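Local coordinates for protein L-methionine gamma-lyase (Fusobacterium nucleatum subsp. nucleatum, PDB 6LXU) that belongs to the Cys/Met metabolism family of PLP-dependent enzymes and carries its pyridoxal phosphate cofactor on a modified lysine, at residues 276-281 against 288-293; 64-69 against 251-256; 99-104 against 123-128. All coordinates share one frame; numbering follows the deposited sequence.

How the contacts relate
All three contacts belong to one PLP-dependent enzyme chain but lie in separate regions of it. Contact 2 joins helix 65-78 to helix 250-260 over an interval of some 180 residues, and contact 3, between the ends of helices 89-100 and 115-125 beside the seven-stranded sheet, is formed within that interval. Contact 1 comes last, packing helix 263-282 on edge strand 287-291 of the five-stranded sheet. Contacts 1 and 2 have centres about 37 Å apart, contacts 1 and 3 about 39 Å, and contacts 2 and 3 about 30 Å. Contacts 2 and 3 both reach the third subunit, whereas no other chain touches contact 1, so two contacts border the tetramer's interfaces and one is internal to the subunit.

Contact 1: residues 276-281 against 288-293; sequences TIVDFL and EKVYYP
The ring of Tyr292 takes a methyl of Val278 on one face: CG2 of Val278 lies 3.6 Å from the ring centroid, only 16° off the normal, a CH-pi contact. The methyl is displaced toward the CG side, and Val278 CG2 comes within 3.5 Å of Tyr292 CG. Tyr292 reaches back along the helix because chi1 of -174° places its ring opposite the backbone N, and its side chain crosses that of Val278 at about a right angle. The other methyl, Val278 CG1, sits 4.0 Å from Tyr292 CD2 and also meets Val290 CG1 at 4.3 Å. The phenol oxygen is tied to the backbone O of Gly312, which fixes the far end of the ring.

This is a helix laid on a sheet: helix 263-282 turns back into strand 287-291, an edge strand of the five-stranded sheet, and packs on Val290 and, just past the strand, on Tyr292. Val278 and Leu281, one helical turn apart, both point toward the strand and also touch its neighbour 314-319, at Ile315 and Phe317 respectively. At the Leu281 end the meeting is by the base of the side chain, CB of Leu281 standing 3.9 Å from Val290 CG2.

Contact 2: residues 64-69 against 251-256; sequences NPTTTV and QEAYYI
Thr66 meets Ala253 and Tyr254 where helix 65-78 runs beside helix 250-260, a helix pair bringing distant parts of the PLP-enzyme chain together. The short segments 65-69 and 251-256 cross at 30°, with axes 8.7 Å apart at their closest, and point roughly the same way.

From Thr66 CA the CB bond points toward the second helix, and the side chain then forks. A chi1 of -52° sets OG1 beside the backbone N, which leaves CG2 anti to that N. This methyl makes the van der Waals contact: CG2 of Thr66 is 4.0 Å from Ala253 CB and 3.9 Å from the backbone N of Tyr254. The other branch, OG1, engages the loop at 31-33, bonded to both Pro31 O and Tyr33 N. One small side chain therefore packs on a helix with its methyl and grips a loop with its hydroxyl.

The small alanine side chain is consistent with the close approach; Thr67 and Ala253 have their CA atoms 5.5 Å apart. Asn64 caps the start of the first helix, its OD1 accepting a weak bond from Thr66 N, while its ND2 is held by Tyr33 O and Thr60 OG1.

On the second helix, Tyr254 leads its ring away from segment 64-69, and its OH bonds to Asp219 OD2 of the second subunit, so the helix carrying Ala253 also lines a subunit interface. The methyl of Ala253 also rests against the neighbouring threonine: Ala253 CB lies 3.8 Å from Thr67 OG1.

Contact 3: residues 99-104 against 123-128; sequences TVLKAG and HGLTRF
The CB bonds of Leu101 and Leu125 both point toward the other segment, and the side chains cross at about a right angle and meet through one methyl from each: CD1 of Leu101 lies 3.8 Å from CD1 of Leu125. The pair joins two helix ends flanking a strand of the large mixed sheet of this PLP-enzyme subunit. Helix 89-100 leads through the turn at 101-104 into strand 106-110; helix 115-125 follows, and 126-127 forms a 3-10 turn. Leu101 is the first residue to leave helical backbone angles.

In both leucines chi1 (-68° in Leu101, -62° in Leu125) stands CG anti to the carbonyl carbon. A chi2 near 180° in each then extends CD1 away from CA, and CD1 is the branch that reaches across. Leu101 also packs on Val153 and Arg152 of strand 151-157, which puts Leu101 against the sheet.

Phe128 does not turn its ring toward the turn at 101-104. The ring leads away and meets Trp98 of the third subunit edge-to-face, while Arg127 NH1 bonds to Trp98 O and Leu101 packs on Phe128 of that same subunit, so the helix ends joined here also form part of a subunit interface. Arg127 has a further, weak bond at home, from its NE to His123 O at 3.3 Å.

A second touch lies farther along the turn and involves no side-chain pairing. Around it the main chains are linked as well, Gly104 being bonded to Gly129. Here the methyl of Ala103 approaches a backbone oxygen, and the closest approach of the two segments is Ala103 CB to Phe128 O, 3.6 Å.

Contact 1: residues 276-281 against 288-293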
ATOM      1  N   THR A 276       6.180 -29.084 -20.790  1.00  8.32           N
ATOM      2  CA  THR A 276       7.382 -29.102 -21.596  1.00  8.50           C
ATOM      3  C   THR A 276       8.615 -29.444 -20.764  1.00  8.24           C
ATOM      4  O   THR A 276       9.485 -30.219 -21.196  1.00  8.55           O
ATOM      5  CB  THR A 276       7.535 -27.738 -22.297  1.00  9.13           C
ATOM      6  OG1 THR A 276       6.399 -27.540 -23.138  1.00 10.57           O
ATOM      7  CG2 THR A 276       8.781 -27.672 -23.125  1.00  9.65           C
ATOM      8  N   ILE A 277       8.687 -28.901 -19.558  1.00  7.48           N
ATOM      9  CA  ILE A 277       9.799 -29.201 -18.662  1.00  7.52           C
ATOM     10  C   ILE A 277       9.751 -30.658 -18.192  1.00  7.49           C
ATOM     11  O   ILE A 277      10.807 -31.291 -18.075  1.00  7.66           O
ATOM     12  CB  ILE A 277       9.835 -28.196 -17.487  1.00  7.38           C
ATOM     13  CG1 ILE A 277      10.156 -26.799 -18.030  1.00  7.47           C
ATOM     14  CG2 ILE A 277      10.849 -28.593 -16.426  1.00  7.55           C
ATOM     15  CD1 ILE A 277       9.789 -25.689 -17.075  1.00  7.78           C
ATOM     16  N   VAL A 278       8.566 -31.191 -17.934  1.00  7.57           N
ATOM     17  CA  VAL A 278       8.442 -32.610 -17.564  1.00  7.93           C
ATOM     18  C   VAL A 278       9.044 -33.502 -18.650  1.00  8.50           C
ATOM     19  O   VAL A 278       9.807 -34.437 -18.342  1.00  9.05           O
ATOM     20  CB  VAL A 278       6.976 -33.004 -17.299  1.00  7.89           C
ATOM     21  CG1 VAL A 278       6.793 -34.520 -17.199  1.00  8.20           C
ATOM     22  CG2 VAL A 278       6.479 -32.344 -16.027  1.00  8.03           C
ATOM     23  N   ASP A 279       8.721 -33.227 -19.909  1.00  9.22           N
ATOM     24  CA  ASP A 279       9.267 -34.035 -20.998  1.00 10.73           C
ATOM     25  C   ASP A 279      10.794 -33.955 -21.027  1.00 10.41           C
ATOM     26  O   ASP A 279      11.470 -34.996 -21.177  1.00 10.94           O
ATOM     27  CB  ASP A 279       8.681 -33.601 -22.336  1.00 12.81           C
ATOM     28  CG  ASP A 279       8.914 -34.633 -23.426  1.00 15.80           C
ATOM     29  OD1 ASP A 279       8.437 -35.769 -23.275  1.00 19.57           O
ATOM     30  OD2 ASP A 279       9.603 -34.311 -24.400  1.00 19.62           O
ATOM     31  N   PHE A 280      11.342 -32.750 -20.871  1.00  9.60           N
ATOM     32  CA  PHE A 280      12.785 -32.553 -20.810  1.00  9.56           C
ATOM     33  C   PHE A 280      13.421 -33.345 -19.661  1.00  9.15           C
ATOM     34  O   PHE A 280      14.404 -34.076 -19.852  1.00  9.44           O
ATOM     35  CB  PHE A 280      13.093 -31.053 -20.681  1.00  9.80           C
ATOM     36  CG  PHE A 280      14.498 -30.753 -20.290  1.00 10.29           C
ATOM     37  CD1 PHE A 280      15.526 -30.859 -21.222  1.00 10.81           C
ATOM     38  CD2 PHE A 280      14.818 -30.380 -18.990  1.00 10.74           C
ATOM     39  CE1 PHE A 280      16.831 -30.573 -20.862  1.00 11.48           C
ATOM     40  CE2 PHE A 280      16.123 -30.104 -18.634  1.00 11.70           C
ATOM     41  CZ  PHE A 280      17.125 -30.206 -19.569  1.00 11.65           C
ATOM     42  N   LEU A 281      12.880 -33.203 -18.463  1.00  8.77           N
ATOM     43  CA  LEU A 281      13.451 -33.884 -17.303  1.00  8.80           C
ATOM     44  C   LEU A 281      13.306 -35.391 -17.401  1.00  9.00           C
ATOM     45  O   LEU A 281      14.243 -36.133 -17.068  1.00  9.49           O
ATOM     46  CB  LEU A 281      12.803 -33.406 -16.006  1.00  8.86           C
ATOM     47  CG  LEU A 281      13.072 -31.954 -15.609  1.00  8.89           C
ATOM     48  CD1 LEU A 281      12.142 -31.534 -14.483  1.00  9.33           C
ATOM     49  CD2 LEU A 281      14.521 -31.753 -15.204  1.00  9.45           C
ATOM     50  N   GLU A 288      16.668 -39.687 -12.716  1.00 10.45           N
ATOM     51  CA  GLU A 288      16.236 -41.087 -12.749  1.00 10.76           C
ATOM     52  C   GLU A 288      14.733 -41.255 -12.700  1.00 10.06           C
ATOM     53  O   GLU A 288      14.206 -42.270 -13.168  1.00  9.83           O
ATOM     54  CB  GLU A 288      16.934 -41.930 -11.688  1.00 12.43           C
ATOM     55  CG  GLU A 288      16.463 -41.713 -10.283  1.00 12.78           C
ATOM     56  CD  GLU A 288      17.194 -42.564  -9.261  1.00 13.38           C
ATOM     57  OE1 GLU A 288      18.374 -42.893  -9.480  1.00 14.64           O
ATOM     58  OE2 GLU A 288      16.578 -42.874  -8.223  1.00 14.46           O
ATOM     59  N   LYS A 289      14.018 -40.275 -12.131  1.00  9.78           N
ATOM     60  CA  LYS A 289      12.574 -40.380 -12.015  1.00 10.35           C
ATOM     61  C   LYS A 289      11.960 -38.996 -11.928  1.00  9.15           C
ATOM     62  O   LYS A 289      12.549 -38.111 -11.309  1.00  9.10           O
ATOM     63  CB  LYS A 289      12.231 -41.171 -10.753  1.00 12.51           C
ATOM     64  CG  LYS A 289      10.769 -41.526 -10.575  1.00 14.90           C
ATOM     65  CD  LYS A 289      10.654 -42.498  -9.416  1.00 17.09           C
ATOM     66  CE  LYS A 289       9.229 -42.917  -9.169  1.00 19.47           C
ATOM     67  NZ  LYS A 289       9.099 -43.666  -7.894  1.00 21.31           N
ATOM     68  N   VAL A 290      10.789 -38.841 -12.533  1.00  8.63           N
ATOM     69  CA  VAL A 290      10.021 -37.599 -12.431  1.00  8.69           C
ATOM     70  C   VAL A 290       8.676 -37.936 -11.803  1.00  8.90           C
ATOM     71  O   VAL A 290       8.044 -38.939 -12.159  1.00  9.43           O
ATOM     72  CB  VAL A 290       9.849 -36.945 -13.805  1.00  8.66           C
ATOM     73  CG1 VAL A 290       8.947 -35.707 -13.707  1.00  8.65           C
ATOM     74  CG2 VAL A 290      11.212 -36.584 -14.376  1.00  8.84           C
ATOM     75  N   TYR A 291       8.266 -37.102 -10.853  1.00  8.41           N
ATOM     76  CA  TYR A 291       6.959 -37.151 -10.227  1.00  8.65           C
ATOM     77  C   TYR A 291       6.109 -36.039 -10.829  1.00  8.20           C
ATOM     78  O   TYR A 291       6.399 -34.842 -10.635  1.00  8.15           O
ATOM     79  CB  TYR A 291       7.101 -36.955  -8.724  1.00  9.22           C
ATOM     80  CG  TYR A 291       7.932 -38.024  -8.068  1.00 10.12           C
ATOM     81  CD1 TYR A 291       7.364 -39.254  -7.726  1.00 11.02           C
ATOM     82  CD2 TYR A 291       9.284 -37.831  -7.799  1.00 10.73           C
ATOM     83  CE1 TYR A 291       8.118 -40.246  -7.130  1.00 11.70           C
ATOM     84  CE2 TYR A 291      10.050 -38.829  -7.209  1.00 11.26           C
ATOM     85  CZ  TYR A 291       9.447 -40.031  -6.886  1.00 11.71           C
ATOM     86  OH  TYR A 291      10.164 -41.048  -6.296  1.00 13.22           O
ATOM     87  N   TYR A 292       5.086 -36.418 -11.582  1.00  8.10           N
ATOM     88  CA  TYR A 292       4.197 -35.456 -12.241  1.00  8.07           C
ATOM     89  C   TYR A 292       2.873 -36.152 -12.511  1.00  8.40           C
ATOM     90  O   TYR A 292       2.877 -37.244 -13.090  1.00  8.85           O
ATOM     91  CB  TYR A 292       4.801 -34.935 -13.560  1.00  7.86           C
ATOM     92  CG  TYR A 292       3.964 -33.832 -14.164  1.00  7.77           C
ATOM     93  CD1 TYR A 292       3.854 -32.596 -13.537  1.00  7.81           C
ATOM     94  CD2 TYR A 292       3.273 -34.022 -15.348  1.00  7.80           C
ATOM     95  CE1 TYR A 292       3.086 -31.573 -14.075  1.00  7.63           C
ATOM     96  CE2 TYR A 292       2.491 -33.015 -15.886  1.00  7.76           C
ATOM     97  CZ  TYR A 292       2.387 -31.791 -15.240  1.00  7.76           C
ATOM     98  OH  TYR A 292       1.601 -30.809 -15.786  1.00  7.98           O
ATOM     99  N   PRO A 293       1.739 -35.552 -12.099  1.00  8.36           N
ATOM    100  CA  PRO A 293       0.442 -36.260 -12.259  1.00  8.76           C
ATOM    101  C   PRO A 293       0.075 -36.649 -13.685  1.00  9.36           C
ATOM    102  O   PRO A 293      -0.712 -37.584 -13.868  1.00  9.99           O
ATOM    103  CB  PRO A 293      -0.569 -35.267 -11.688  1.00  8.74           C
ATOM    104  CG  PRO A 293       0.226 -34.456 -10.703  1.00  8.63           C
ATOM    105  CD  PRO A 293       1.567 -34.281 -11.358  1.00  8.46           C
TER

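Contact 2: residues 64-69 against 251-256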
ATOM      1  N   ASN A  64     -15.182  -7.012   5.519  1.00  5.76           N
ATOM      2  CA  ASN A  64     -14.714  -5.759   4.943  1.00  5.54           C
ATOM      3  C   ASN A  64     -15.084  -5.787   3.457  1.00  5.56           C
ATOM      4  O   ASN A  64     -14.974  -6.831   2.842  1.00  5.48           O
ATOM      5  CB  ASN A  64     -13.185  -5.677   5.145  1.00  5.41           C
ATOM      6  CG  ASN A  64     -12.548  -4.488   4.465  1.00  5.32           C
ATOM      7  OD1 ASN A  64     -12.424  -4.448   3.242  1.00  5.40           O
ATOM      8  ND2 ASN A  64     -12.115  -3.508   5.260  1.00  5.06           N
ATOM      9  N   PRO A  65     -15.498  -4.643   2.886  1.00  5.89           N
ATOM     10  CA  PRO A  65     -15.970  -4.710   1.493  1.00  6.12           C
ATOM     11  C   PRO A  65     -14.920  -5.163   0.478  1.00  5.67           C
ATOM     12  O   PRO A  65     -15.260  -5.861  -0.471  1.00  5.82           O
ATOM     13  CB  PRO A  65     -16.512  -3.316   1.200  1.00  6.85           C
ATOM     14  CG  PRO A  65     -16.305  -2.515   2.416  1.00  7.03           C
ATOM     15  CD  PRO A  65     -15.710  -3.329   3.496  1.00  6.43           C
ATOM     16  N   THR A  66     -13.660  -4.750   0.642  1.00  5.15           N
ATOM     17  CA  THR A  66     -12.609  -5.246  -0.249  1.00  5.19           C
ATOM     18  C   THR A  66     -12.496  -6.766  -0.136  1.00  5.16           C
ATOM     19  O   THR A  66     -12.475  -7.495  -1.118  1.00  5.16           O
ATOM     20  CB  THR A  66     -11.259  -4.565   0.037  1.00  5.30           C
ATOM     21  OG1 THR A  66     -11.417  -3.147   0.027  1.00  5.25           O
ATOM     22  CG2 THR A  66     -10.205  -5.016  -0.961  1.00  5.50           C
ATOM     23  N   THR A  67     -12.454  -7.247   1.103  1.00  5.11           N
ATOM     24  CA  THR A  67     -12.337  -8.673   1.349  1.00  5.28           C
ATOM     25  C   THR A  67     -13.556  -9.446   0.836  1.00  5.43           C
ATOM     26  O   THR A  67     -13.407 -10.554   0.335  1.00  5.58           O
ATOM     27  CB  THR A  67     -12.103  -8.902   2.834  1.00  5.48           C
ATOM     28  OG1 THR A  67     -11.015  -8.056   3.210  1.00  6.08           O
ATOM     29  CG2 THR A  67     -11.770 -10.331   3.130  1.00  5.62           C
ATOM     30  N   THR A  68     -14.739  -8.854   0.967  1.00  5.65           N
ATOM     31  CA  THR A  68     -15.947  -9.504   0.443  1.00  6.02           C
ATOM     32  C   THR A  68     -15.847  -9.811  -1.049  1.00  6.06           C
ATOM     33  O   THR A  68     -16.268 -10.878  -1.496  1.00  6.32           O
ATOM     34  CB  THR A  68     -17.181  -8.637   0.712  1.00  6.34           C
ATOM     35  OG1 THR A  68     -17.366  -8.586   2.127  1.00  6.78           O
ATOM     36  CG2 THR A  68     -18.442  -9.199   0.053  1.00  6.62           C
ATOM     37  N   VAL A  69     -15.292  -8.885  -1.815  1.00  6.08           N
ATOM     38  CA  VAL A  69     -15.104  -9.120  -3.249  1.00  6.29           C
ATOM     39  C   VAL A  69     -14.228 -10.332  -3.491  1.00  6.05           C
ATOM     40  O   VAL A  69     -14.556 -11.185  -4.308  1.00  6.14           O
ATOM     41  CB  VAL A  69     -14.561  -7.876  -3.948  1.00  6.79           C
ATOM     42  CG1 VAL A  69     -14.137  -8.178  -5.380  1.00  7.03           C
ATOM     43  CG2 VAL A  69     -15.619  -6.793  -3.934  1.00  7.34           C
ATOM     44  N   GLN A 251      -5.204  -4.323   2.256  1.00  5.11           N
ATOM     45  CA  GLN A 251      -4.183  -4.190   1.203  1.00  5.26           C
ATOM     46  C   GLN A 251      -3.899  -5.535   0.556  1.00  4.89           C
ATOM     47  O   GLN A 251      -3.816  -5.650  -0.674  1.00  4.74           O
ATOM     48  CB  GLN A 251      -2.886  -3.608   1.756  1.00  5.79           C
ATOM     49  CG  GLN A 251      -1.804  -3.480   0.694  1.00  6.28           C
ATOM     50  CD  GLN A 251      -2.185  -2.508  -0.394  1.00  6.92           C
ATOM     51  OE1 GLN A 251      -2.607  -1.378  -0.092  1.00  8.35           O
ATOM     52  NE2 GLN A 251      -2.036  -2.906  -1.661  1.00  7.26           N
ATOM     53  N   GLU A 252      -3.727  -6.564   1.382  1.00  4.72           N
ATOM     54  CA  GLU A 252      -3.471  -7.897   0.859  1.00  4.74           C
ATOM     55  C   GLU A 252      -4.673  -8.451   0.104  1.00  4.53           C
ATOM     56  O   GLU A 252      -4.499  -9.092  -0.927  1.00  4.42           O
ATOM     57  CB  GLU A 252      -2.983  -8.853   1.947  1.00  4.95           C
ATOM     58  CG  GLU A 252      -1.534  -8.620   2.347  1.00  5.28           C
ATOM     59  CD  GLU A 252      -1.304  -7.452   3.294  1.00  5.37           C
ATOM     60  OE1 GLU A 252      -2.249  -7.082   4.035  1.00  5.53           O
ATOM     61  OE2 GLU A 252      -0.167  -6.915   3.357  1.00  6.36           O
ATOM     62  N   ALA A 253      -5.886  -8.185   0.591  1.00  4.41           N
ATOM     63  CA  ALA A 253      -7.071  -8.569  -0.172  1.00  4.48           C
ATOM     64  C   ALA A 253      -7.041  -7.951  -1.574  1.00  4.45           C
ATOM     65  O   ALA A 253      -7.328  -8.639  -2.559  1.00  4.56           O
ATOM     66  CB  ALA A 253      -8.339  -8.195   0.576  1.00  4.54           C
ATOM     67  N   TYR A 254      -6.688  -6.669  -1.653  1.00  4.37           N
ATOM     68  CA  TYR A 254      -6.576  -5.993  -2.942  1.00  4.52           C
ATOM     69  C   TYR A 254      -5.497  -6.653  -3.814  1.00  4.43           C
ATOM     70  O   TYR A 254      -5.735  -6.912  -5.005  1.00  4.52           O
ATOM     71  CB  TYR A 254      -6.322  -4.473  -2.779  1.00  4.65           C
ATOM     72  CG  TYR A 254      -6.267  -3.848  -4.134  1.00  4.88           C
ATOM     73  CD1 TYR A 254      -7.430  -3.637  -4.861  1.00  5.08           C
ATOM     74  CD2 TYR A 254      -5.044  -3.590  -4.759  1.00  5.01           C
ATOM     75  CE1 TYR A 254      -7.383  -3.184  -6.161  1.00  5.37           C
ATOM     76  CE2 TYR A 254      -4.994  -3.120  -6.058  1.00  5.27           C
ATOM     77  CZ  TYR A 254      -6.173  -2.945  -6.769  1.00  5.17           C
ATOM     78  OH  TYR A 254      -6.182  -2.557  -8.099  1.00  5.76           O
ATOM     79  N   TYR A 255      -4.326  -6.921  -3.245  1.00  4.33           N
ATOM     80  CA  TYR A 255      -3.280  -7.592  -4.016  1.00  4.46           C
ATOM     81  C   TYR A 255      -3.771  -8.908  -4.614  1.00  4.36           C
ATOM     82  O   TYR A 255      -3.426  -9.244  -5.745  1.00  4.31           O
ATOM     83  CB  TYR A 255      -2.043  -7.854  -3.159  1.00  4.59           C
ATOM     84  CG  TYR A 255      -1.079  -6.701  -2.941  1.00  4.72           C
ATOM     85  CD1 TYR A 255      -0.535  -5.984  -4.006  1.00  5.09           C
ATOM     86  CD2 TYR A 255      -0.590  -6.430  -1.666  1.00  4.84           C
ATOM     87  CE1 TYR A 255       0.415  -5.002  -3.785  1.00  5.28           C
ATOM     88  CE2 TYR A 255       0.361  -5.436  -1.453  1.00  5.11           C
ATOM     89  CZ  TYR A 255       0.859  -4.727  -2.524  1.00  5.23           C
ATOM     90  OH  TYR A 255       1.800  -3.726  -2.349  1.00  5.54           O
ATOM     91  N   ILE A 256      -4.556  -9.672  -3.855  1.00  4.30           N
ATOM     92  CA  ILE A 256      -5.029 -10.965  -4.357  1.00  4.44           C
ATOM     93  C   ILE A 256      -6.098 -10.770  -5.439  1.00  4.48           C
ATOM     94  O   ILE A 256      -6.048 -11.438  -6.472  1.00  4.57           O
ATOM     95  CB  ILE A 256      -5.575 -11.866  -3.237  1.00  4.60           C
ATOM     96  CG1 ILE A 256      -4.530 -12.089  -2.133  1.00  4.63           C
ATOM     97  CG2 ILE A 256      -6.008 -13.209  -3.819  1.00  4.74           C
ATOM     98  CD1 ILE A 256      -5.136 -12.492  -0.815  1.00  4.82           C
TER

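Contact 3: residues 99-104 against 123-128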
ATOM      1  N   THR A  99     -13.543 -24.550  14.191  1.00  7.59           N
ATOM      2  CA  THR A  99     -14.987 -24.362  14.121  1.00  7.84           C
ATOM      3  C   THR A  99     -15.740 -25.691  14.201  1.00  7.96           C
ATOM      4  O   THR A  99     -16.716 -25.814  14.954  1.00  8.58           O
ATOM      5  CB  THR A  99     -15.377 -23.610  12.834  1.00  7.84           C
ATOM      6  OG1 THR A  99     -14.752 -22.321  12.858  1.00  7.79           O
ATOM      7  CG2 THR A  99     -16.888 -23.421  12.730  1.00  7.96           C
ATOM      8  N   VAL A 100     -15.307 -26.659  13.413  1.00  7.81           N
ATOM      9  CA  VAL A 100     -16.112 -27.875  13.206  1.00  8.16           C
ATOM     10  C   VAL A 100     -15.769 -29.023  14.144  1.00  8.33           C
ATOM     11  O   VAL A 100     -16.567 -29.981  14.239  1.00  8.75           O
ATOM     12  CB  VAL A 100     -16.079 -28.361  11.731  1.00  8.45           C
ATOM     13  CG1 VAL A 100     -16.536 -27.254  10.798  1.00  8.71           C
ATOM     14  CG2 VAL A 100     -14.727 -28.915  11.325  1.00  8.34           C
ATOM     15  N   LEU A 101     -14.629 -28.962  14.829  1.00  8.43           N
ATOM     16  CA  LEU A 101     -14.211 -30.015  15.744  1.00  8.81           C
ATOM     17  C   LEU A 101     -14.543 -29.664  17.192  1.00  9.16           C
ATOM     18  O   LEU A 101     -14.966 -28.557  17.505  1.00  9.47           O
ATOM     19  CB  LEU A 101     -12.710 -30.270  15.607  1.00  8.63           C
ATOM     20  CG  LEU A 101     -12.252 -30.887  14.285  1.00  8.93           C
ATOM     21  CD1 LEU A 101     -10.740 -30.867  14.194  1.00  9.09           C
ATOM     22  CD2 LEU A 101     -12.794 -32.306  14.112  1.00  9.08           C
ATOM     23  N   LYS A 102     -14.367 -30.656  18.055  1.00  9.93           N
ATOM     24  CA  LYS A 102     -14.417 -30.507  19.509  1.00 10.71           C
ATOM     25  C   LYS A 102     -13.611 -31.656  20.096  1.00 10.63           C
ATOM     26  O   LYS A 102     -13.356 -32.659  19.421  1.00 10.31           O
ATOM     27  CB  LYS A 102     -15.858 -30.514  20.043  1.00 11.77           C
ATOM     28  CG  LYS A 102     -16.620 -31.818  19.813  1.00 12.84           C
ATOM     29  CD  LYS A 102     -18.063 -31.744  20.298  1.00 14.14           C
ATOM     30  CE  LYS A 102     -18.766 -33.086  20.145  1.00 15.66           C
ATOM     31  NZ  LYS A 102     -18.885 -33.506  18.724  1.00 17.00           N
ATOM     32  N   ALA A 103     -13.215 -31.523  21.361  1.00 10.78           N
ATOM     33  CA  ALA A 103     -12.576 -32.635  22.071  1.00 11.14           C
ATOM     34  C   ALA A 103     -13.492 -33.855  22.021  1.00 11.15           C
ATOM     35  O   ALA A 103     -14.704 -33.722  22.183  1.00 11.74           O
ATOM     36  CB  ALA A 103     -12.281 -32.263  23.512  1.00 11.77           C
ATOM     37  N   GLY A 104     -12.897 -34.997  21.730  1.00 11.30           N
ATOM     38  CA  GLY A 104     -13.664 -36.241  21.572  1.00 11.39           C
ATOM     39  C   GLY A 104     -13.994 -36.607  20.133  1.00 11.74           C
ATOM     40  O   GLY A 104     -14.425 -37.738  19.869  1.00 12.84           O
ATOM     41  N   HIS A 123       0.270 -32.706  16.478  1.00 12.41           N
ATOM     42  CA  HIS A 123       0.722 -32.103  17.736  1.00 14.13           C
ATOM     43  C   HIS A 123      -0.206 -31.063  18.341  1.00 13.56           C
ATOM     44  O   HIS A 123      -0.115 -30.815  19.550  1.00 15.96           O
ATOM     45  CB  HIS A 123       2.119 -31.496  17.563  1.00 16.10           C
ATOM     46  CG  HIS A 123       3.188 -32.520  17.350  1.00 18.91           C
ATOM     47  ND1 HIS A 123       4.032 -32.511  16.260  1.00 22.37           N
ATOM     48  CD2 HIS A 123       3.524 -33.611  18.076  1.00 21.48           C
ATOM     49  CE1 HIS A 123       4.857 -33.540  16.338  1.00 22.57           C
ATOM     50  NE2 HIS A 123       4.574 -34.220  17.433  1.00 22.35           N
ATOM     51  N   GLY A 124      -1.047 -30.416  17.527  1.00 12.01           N
ATOM     52  CA  GLY A 124      -1.919 -29.348  17.998  1.00 11.93           C
ATOM     53  C   GLY A 124      -3.278 -29.858  18.406  1.00 11.48           C
ATOM     54  O   GLY A 124      -3.656 -29.771  19.570  1.00 11.72           O
ATOM     55  N   LEU A 125      -4.012 -30.423  17.454  1.00 11.40           N
ATOM     56  CA  LEU A 125      -5.360 -30.925  17.719  1.00 12.06           C
ATOM     57  C   LEU A 125      -5.346 -32.032  18.777  1.00 11.03           C
ATOM     58  O   LEU A 125      -6.256 -32.119  19.607  1.00 10.18           O
ATOM     59  CB  LEU A 125      -5.995 -31.495  16.444  1.00 13.25           C
ATOM     60  CG  LEU A 125      -6.255 -30.604  15.230  1.00 15.20           C
ATOM     61  CD1 LEU A 125      -7.005 -31.389  14.161  1.00 15.80           C
ATOM     62  CD2 LEU A 125      -7.027 -29.375  15.656  1.00 15.82           C
ATOM     63  N   THR A 126      -4.322 -32.872  18.729  1.00 11.17           N
ATOM     64  CA  THR A 126      -4.205 -33.976  19.681  1.00 11.79           C
ATOM     65  C   THR A 126      -3.985 -33.478  21.114  1.00 11.93           C
ATOM     66  O   THR A 126      -4.417 -34.133  22.062  1.00 12.67           O
ATOM     67  CB  THR A 126      -3.084 -34.928  19.290  1.00 12.42           C
ATOM     68  OG1 THR A 126      -1.873 -34.192  19.200  1.00 13.30           O
ATOM     69  CG2 THR A 126      -3.384 -35.615  17.963  1.00 12.33           C
ATOM     70  N   ARG A 127      -3.344 -32.320  21.278  1.00 11.78           N
ATOM     71  CA  ARG A 127      -3.220 -31.679  22.603  1.00 12.33           C
ATOM     72  C   ARG A 127      -4.538 -31.186  23.160  1.00 11.82           C
ATOM     73  O   ARG A 127      -4.617 -30.924  24.366  1.00 12.67           O
ATOM     74  CB  ARG A 127      -2.256 -30.480  22.574  1.00 13.90           C
ATOM     75  CG  ARG A 127      -0.811 -30.844  22.739  1.00 15.15           C
ATOM     76  CD  ARG A 127       0.012 -29.616  23.091  1.00 14.65           C
ATOM     77  NE  ARG A 127       0.063 -28.624  22.006  1.00 14.36           N
ATOM     78  CZ  ARG A 127      -0.334 -27.345  22.074  1.00 13.52           C
ATOM     79  NH1 ARG A 127      -0.860 -26.849  23.197  1.00 14.04           N
ATOM     80  NH2 ARG A 127      -0.200 -26.551  21.017  1.00 13.66           N
ATOM     81  N   PHE A 128      -5.550 -31.019  22.296  1.00 11.10           N
ATOM     82  CA  PHE A 128      -6.845 -30.496  22.653  1.00 10.85           C
ATOM     83  C   PHE A 128      -7.960 -31.529  22.478  1.00 10.69           C
ATOM     84  O   PHE A 128      -9.097 -31.203  22.219  1.00 11.59           O
ATOM     85  CB  PHE A 128      -7.076 -29.175  21.894  1.00 10.35           C
ATOM     86  CG  PHE A 128      -6.228 -28.064  22.435  1.00  9.95           C
ATOM     87  CD1 PHE A 128      -6.593 -27.429  23.605  1.00  9.78           C
ATOM     88  CD2 PHE A 128      -5.026 -27.701  21.837  1.00  9.79           C
ATOM     89  CE1 PHE A 128      -5.813 -26.418  24.140  1.00  9.67           C
ATOM     90  CE2 PHE A 128      -4.230 -26.696  22.388  1.00  9.75           C
ATOM     91  CZ  PHE A 128      -4.622 -26.059  23.543  1.00  9.73           C
TER